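Two-component insecticidal protein 16 kDa unit (Alcaligenes faecalis, PDB 5V3S) probably serves as the aegerolysin-family component of a two-component toxin that kills corn rootworm by a mechanism resembling that of Cry34Ab1/Cry35Ab1. Local coordinates at residues Gly82-Phe87 / Glu98-Cys103; Asn109-Thr114 / Gly133-Ile138. All blocks are in the same frame, centred on the assembly; numbering follows the deposited sequence.

Contact 1 of 2, residues Gly82-Phe87 / Glu98-Cys103; sequences GTEGGF and EYYWDC
Strands 83-87 and 98-103 run antiparallel, their axes approaching to 4.7 Å, with paired N-H and C=O bonds joining Thr-83 to Cys-103, Gly-85 to Trp-101 and Phe-87 to Tyr-99. Between them sit the non-hydrogen-bonded pairs Glu-84/Asp-102 and Gly-86/Tyr-100. The Trp-101 indole folds back over its neighbour strand: chi1 of 66° sets CG between the backbone N and the carbonyl carbon. The indole lies over the backbone of Gly-85 and Gly-86; Gly-85, on the same face of the sheet, has no side chain to come between. Gly-85 O sits 3.3 Å above the Trp-101 ring plane, and Gly-85 CA makes a CH-pi contact over the six-membered ring. In the indole plane, Trp-101 NE1 gives a nearly straight bond of 3.0 Å to Thr-83 OG1, which also bonds Ser-73 OG. At the far rim, Phe-87 CD1 meets Trp-101 CZ3 at 3.7 Å, the two side chains crossing at about a right angle. This is one hairpin of the aegerolysin beta sandwich, and Phe-87, Tyr-99 and Trp-101 face inward onto strand 19-27 at Ile-22, Ile-24 and Met-20. The other face is polar. Tyr-100 OH donates to Glu-84 OE2 at the ring edge; the modelled 2.4 Å is doubtfully short. Glu-84 and Asp-102 stack their carboxylates, planes 24° apart, with Glu-84 OE1 and Asp-102 OD1 3.8 Å from each other; a salt bridge from Arg-39 to Glu-84 would ease that repulsion.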
loop_
_atom_site.group_PDB
_atom_site.type_symbol
_atom_site.label_atom_id
_atom_site.label_comp_id
_atom_site.label_asym_id
_atom_site.label_seq_id
_atom_site.Cartn_x
_atom_site.Cartn_y
_atom_site.Cartn_z
ATOM N N GLY A 82 1.644 -4.701 15.848
ATOM C CA GLY A 82 1.239 -4.935 14.479
ATOM C C GLY A 82 1.884 -3.949 13.506
ATOM O O GLY A 82 3.083 -3.655 13.614
ATOM N N THR A 83 1.106 -3.537 12.504
ATOM C CA THR A 83 1.553 -2.542 11.524
ATOM C C THR A 83 0.507 -1.444 11.371
ATOM O O THR A 83 -0.707 -1.684 11.365
ATOM C CB THR A 83 2.001 -3.178 10.173
ATOM O OG1 THR A 83 2.286 -2.161 9.228
ATOM C CG2 THR A 83 0.957 -4.089 9.600
ATOM N N GLU A 84 0.988 -0.225 11.270
ATOM C CA GLU A 84 0.158 0.963 11.087
ATOM C C GLU A 84 0.996 1.933 10.276
ATOM O O GLU A 84 2.099 2.306 10.651
ATOM C CB GLU A 84 -0.415 1.589 12.361
ATOM C CG GLU A 84 -1.048 2.964 12.091
ATOM C CD GLU A 84 -1.481 3.695 13.365
ATOM O OE1 GLU A 84 -0.904 3.360 14.420
ATOM O OE2 GLU A 84 -2.362 4.587 13.302
ATOM N N GLY A 85 0.433 2.362 9.149
ATOM C CA GLY A 85 1.229 3.247 8.254
ATOM C C GLY A 85 0.398 3.690 7.065
ATOM O O GLY A 85 -0.838 3.459 6.994
ATOM N N GLY A 86 1.130 4.210 6.056
ATOM C CA GLY A 86 0.500 4.700 4.836
ATOM C C GLY A 86 1.527 5.113 3.791
ATOM O O GLY A 86 2.765 5.115 4.013
ATOM N N PHE A 87 0.994 5.511 2.614
ATOM C CA PHE A 87 1.810 6.015 1.515
ATOM C C PHE A 87 0.872 6.669 0.532
ATOM O O PHE A 87 -0.341 6.448 0.570
ATOM C CB PHE A 87 2.638 4.924 0.784
ATOM C CG PHE A 87 1.812 3.865 0.109
ATOM C CD1 PHE A 87 1.326 2.771 0.852
ATOM C CD2 PHE A 87 1.440 3.984 -1.280
ATOM C CE1 PHE A 87 0.557 1.834 0.248
ATOM C CE2 PHE A 87 0.644 2.981 -1.888
ATOM C CZ PHE A 87 0.205 1.925 -1.078
ATOM N N GLU A 98 -4.105 8.528 -1.541
ATOM C CA GLU A 98 -3.462 8.382 -0.243
ATOM C C GLU A 98 -4.049 7.104 0.321
ATOM O O GLU A 98 -5.280 6.830 0.160
ATOM C CB GLU A 98 -3.768 9.553 0.660
ATOM C CG GLU A 98 -3.086 10.848 0.182
ATOM C CD GLU A 98 -3.675 12.082 0.835
ATOM O OE1 GLU A 98 -4.870 12.129 1.211
ATOM O OE2 GLU A 98 -2.903 12.959 1.036
ATOM N N TYR A 99 -3.153 6.235 0.835
ATOM C CA TYR A 99 -3.619 5.029 1.471
ATOM C C TYR A 99 -3.135 4.964 2.944
ATOM O O TYR A 99 -2.063 5.469 3.259
ATOM C CB TYR A 99 -3.142 3.803 0.682
ATOM C CG TYR A 99 -3.717 2.517 1.217
ATOM C CD1 TYR A 99 -5.129 2.275 1.162
ATOM C CD2 TYR A 99 -2.889 1.595 1.841
ATOM C CE1 TYR A 99 -5.646 1.079 1.687
ATOM C CE2 TYR A 99 -3.379 0.420 2.300
ATOM C CZ TYR A 99 -4.759 0.175 2.245
ATOM O OH TYR A 99 -5.187 -1.005 2.817
ATOM N N TYR A 100 -3.914 4.322 3.810
ATOM C CA TYR A 100 -3.583 4.232 5.273
ATOM C C TYR A 100 -4.174 2.978 5.798
ATOM O O TYR A 100 -5.256 2.547 5.341
ATOM C CB TYR A 100 -4.145 5.474 6.063
ATOM C CG TYR A 100 -4.210 5.306 7.593
ATOM C CD1 TYR A 100 -3.079 5.447 8.342
ATOM C CD2 TYR A 100 -5.395 4.900 8.262
ATOM C CE1 TYR A 100 -3.043 5.210 9.702
ATOM C CE2 TYR A 100 -5.388 4.702 9.647
ATOM C CZ TYR A 100 -4.181 4.884 10.355
ATOM O OH TYR A 100 -4.095 4.700 11.693
ATOM N N TRP A 101 -3.421 2.301 6.675
ATOM C CA TRP A 101 -3.881 1.072 7.304
ATOM C C TRP A 101 -3.508 1.091 8.811
ATOM O O TRP A 101 -2.568 1.741 9.215
ATOM C CB TRP A 101 -3.277 -0.154 6.600
ATOM C CG TRP A 101 -1.797 -0.260 6.755
ATOM C CD1 TRP A 101 -1.127 -0.884 7.765
ATOM C CD2 TRP A 101 -0.785 0.301 5.913
ATOM N NE1 TRP A 101 0.199 -0.749 7.619
ATOM C CE2 TRP A 101 0.451 -0.022 6.479
ATOM C CE3 TRP A 101 -0.799 0.963 4.683
ATOM C CZ2 TRP A 101 1.668 0.379 5.906
ATOM C CZ3 TRP A 101 0.399 1.371 4.137
ATOM C CH2 TRP A 101 1.612 1.028 4.715
ATOM N N ASP A 102 -4.318 0.399 9.603
ATOM C CA ASP A 102 -4.060 0.264 11.007
ATOM C C ASP A 102 -4.460 -1.133 11.312
ATOM O O ASP A 102 -5.635 -1.449 11.281
ATOM C CB ASP A 102 -4.822 1.328 11.798
ATOM C CG ASP A 102 -4.558 1.197 13.293
ATOM O OD1 ASP A 102 -3.469 0.704 13.651
ATOM O OD2 ASP A 102 -5.438 1.566 14.075
ATOM N N CYS A 103 -3.473 -2.002 11.469
ATOM C CA CYS A 103 -3.645 -3.416 11.683
ATOM C C CYS A 103 -2.896 -3.792 12.979
ATOM O O CYS A 103 -1.739 -4.235 12.964
ATOM C CB CYS A 103 -3.074 -4.181 10.509
ATOM S SG CYS A 103 -3.701 -3.537 8.935
#

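Contact 2 of 2, residues Asn109-Thr114 / Gly133-Ile138; sequences NSDELT and GAMGNI. Unlike the reference sequence in segment 133-138: Met-135 (reference Thr).
The carboxamide of Asn-109 has the side chain of Met-135 across one of its faces and the carbonyl of Gly-133 at its edge. Met-135 is modelled as selenomethionine and differs from the reference sequence. Met-135 SE stands almost directly above Asn-109 CG, 4.2 Å away, while Met-135 CB lies on the same side of the amide, 3.9 Å from Asn-109 OD1. At the edge, Asn-109 ND2 gives its hydrogen bond to Gly-133 O at 2.8 Å. The acceptor stays close to the amide plane, although the N-H points at it with a clear bend (149°). ND2 also bonds Pro-131 O, so two carbonyls of the same loop fix the rotation of this amide. The second flat group is the carboxylate of Asp-111, approached from one side of its plane by the methyl CE of Met-135, which is 3.8 Å from Asp-111 OD2. Met-135 CE also touches Asp-111 CB and Ser-110 O, each at 3.6 Å.

Met-135 reaches this position with CG anti to the backbone N (chi1 -177°) and a bend at chi2 (62°) that sets SE against Asn-109. It slides past the asparagine in the opposite direction and crosses Asp-111 at about a right angle. Met-135 also packs on Cys-103 and Met-20. Asp-111 OD2 has polar partners of its own: Lys-125 in a salt bridge, the backbone N of Gly-129 and the hydroxyl of Tyr-99. Together they should favour the charged carboxylate. Ladder pairing plays no part here: a loop folds over the end of a beta sandwich, tying the start of edge strand 110-115 in one sheet to the approach into strand 136-144 of the other, within the aegerolysin fold.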
loop_
_atom_site.group_PDB
_atom_site.type_symbol
_atom_site.label_atom_id
_atom_site.label_comp_id
_atom_site.label_asym_id
_atom_site.label_seq_id
_atom_site.Cartn_x
_atom_site.Cartn_y
_atom_site.Cartn_z
ATOM N N ASN A 109 -8.561 -4.627 12.350
ATOM C CA ASN A 109 -7.937 -4.024 11.143
ATOM C C ASN A 109 -8.852 -2.933 10.643
ATOM O O ASN A 109 -10.094 -3.114 10.644
ATOM C CB ASN A 109 -7.777 -5.095 10.035
ATOM C CG ASN A 109 -6.818 -6.213 10.392
ATOM O OD1 ASN A 109 -5.674 -5.982 10.812
ATOM N ND2 ASN A 109 -7.240 -7.447 10.153
ATOM N N SER A 110 -8.272 -1.787 10.243
ATOM C CA SER A 110 -8.968 -0.829 9.429
ATOM C C SER A 110 -8.036 -0.270 8.337
ATOM O O SER A 110 -6.785 -0.351 8.421
ATOM C CB SER A 110 -9.500 0.334 10.258
ATOM O OG SER A 110 -8.452 1.202 10.700
ATOM N N ASP A 111 -8.660 0.285 7.324
ATOM C CA ASP A 111 -7.857 1.060 6.331
ATOM C C ASP A 111 -8.651 2.174 5.730
ATOM O O ASP A 111 -9.822 2.430 6.092
ATOM C CB ASP A 111 -7.288 0.080 5.310
ATOM C CG ASP A 111 -8.336 -0.427 4.287
ATOM O OD1 ASP A 111 -9.559 0.042 4.305
ATOM O OD2 ASP A 111 -7.875 -1.288 3.477
ATOM N N GLU A 112 -8.043 2.889 4.803
ATOM C CA GLU A 112 -8.738 3.998 4.193
ATOM C C GLU A 112 -7.952 4.353 2.981
ATOM O O GLU A 112 -6.749 4.521 3.088
ATOM C CB GLU A 112 -8.760 5.200 5.105
ATOM C CG GLU A 112 -9.260 6.471 4.450
ATOM C CD GLU A 112 -10.725 6.656 4.607
ATOM O OE1 GLU A 112 -11.452 5.641 4.716
ATOM O OE2 GLU A 112 -11.140 7.828 4.642
ATOM N N LEU A 113 -8.662 4.415 1.869
ATOM C CA LEU A 113 -8.108 4.831 0.535
ATOM C C LEU A 113 -8.802 6.073 0.096
ATOM O O LEU A 113 -10.019 6.086 -0.119
ATOM C CB LEU A 113 -8.349 3.762 -0.499
ATOM C CG LEU A 113 -8.067 4.221 -1.929
ATOM C CD1 LEU A 113 -6.541 4.283 -2.112
ATOM C CD2 LEU A 113 -8.680 3.289 -2.889
ATOM N N THR A 114 -8.051 7.156 0.029
ATOM C CA THR A 114 -8.516 8.441 -0.359
ATOM C C THR A 114 -8.099 8.715 -1.805
ATOM O O THR A 114 -6.918 9.009 -2.049
ATOM C CB THR A 114 -7.909 9.536 0.586
ATOM O OG1 THR A 114 -8.092 9.201 2.007
ATOM C CG2 THR A 114 -8.542 10.909 0.346
ATOM N N GLY A 133 -8.537 -11.471 11.790
ATOM C CA GLY A 133 -7.145 -11.972 11.822
ATOM C C GLY A 133 -6.155 -11.057 11.101
ATOM O O GLY A 133 -6.252 -9.807 11.208
ATOM N N ALA A 134 -5.262 -11.657 10.324
ATOM C CA ALA A 134 -4.229 -10.857 9.612
ATOM C C ALA A 134 -4.846 -10.056 8.455
ATOM O O ALA A 134 -5.702 -10.559 7.700
ATOM C CB ALA A 134 -3.100 -11.740 9.091
HETATM N N MSE A 135 -4.399 -8.822 8.307
HETATM C CA MSE A 135 -4.863 -7.992 7.180
HETATM C C MSE A 135 -4.748 -8.663 5.816
HETATM O O MSE A 135 -5.673 -8.626 5.037
HETATM C CB MSE A 135 -4.178 -6.627 7.244
HETATM C CG MSE A 135 -4.612 -5.632 6.177
HETATM SE SE MSE A 135 -6.523 -5.212 6.330
HETATM C CE MSE A 135 -6.469 -3.270 6.353
ATOM N N GLY A 136 -3.629 -9.255 5.496
ATOM C CA GLY A 136 -3.578 -10.085 4.298
ATOM C C GLY A 136 -3.130 -9.346 3.031
ATOM O O GLY A 136 -2.435 -8.411 3.113
ATOM N N ASN A 137 -3.546 -9.846 1.875
ATOM C CA ASN A 137 -3.156 -9.318 0.572
ATOM C C ASN A 137 -4.172 -8.247 0.136
ATOM O O ASN A 137 -5.406 -8.440 0.240
ATOM C CB ASN A 137 -3.097 -10.421 -0.486
ATOM C CG ASN A 137 -2.061 -11.500 -0.173
ATOM O OD1 ASN A 137 -0.894 -11.277 -0.289
ATOM N ND2 ASN A 137 -2.506 -12.630 0.368
ATOM N N ILE A 138 -3.680 -7.136 -0.425
ATOM C CA ILE A 138 -4.545 -6.040 -0.868
ATOM C C ILE A 138 -3.979 -5.675 -2.257
ATOM O O ILE A 138 -2.766 -5.712 -2.436
ATOM C CB ILE A 138 -4.372 -4.755 0.050
ATOM C CG1 ILE A 138 -4.627 -5.080 1.565
ATOM C CG2 ILE A 138 -5.227 -3.598 -0.407
ATOM C CD1 ILE A 138 -3.870 -4.224 2.571
#

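How the contacts relate
Contact 1 closes before contact 2 opens along the chain, and their centres are about 8 Å apart. Strands 94-103 and 110-115 are neighbours in the antiparallel five-stranded sheet, so contact 1 supplies its inner hairpin and contact 2 starts from its outer strand. Residues 133-138, by contrast, lead into strand 136-144 of the mixed sheet, and contact 2 therefore bridges the two layers of the sandwich. The contacts are joined by a probable backbone hydrogen bond between Glu-98 O and Thr-114 N, 2.8 Å long, and by Cys-103 packing on Asn-109. Pairing within one sheet and closure between the two sheets thus lie side by side, meeting near the Cys-103 end of strand 94-103.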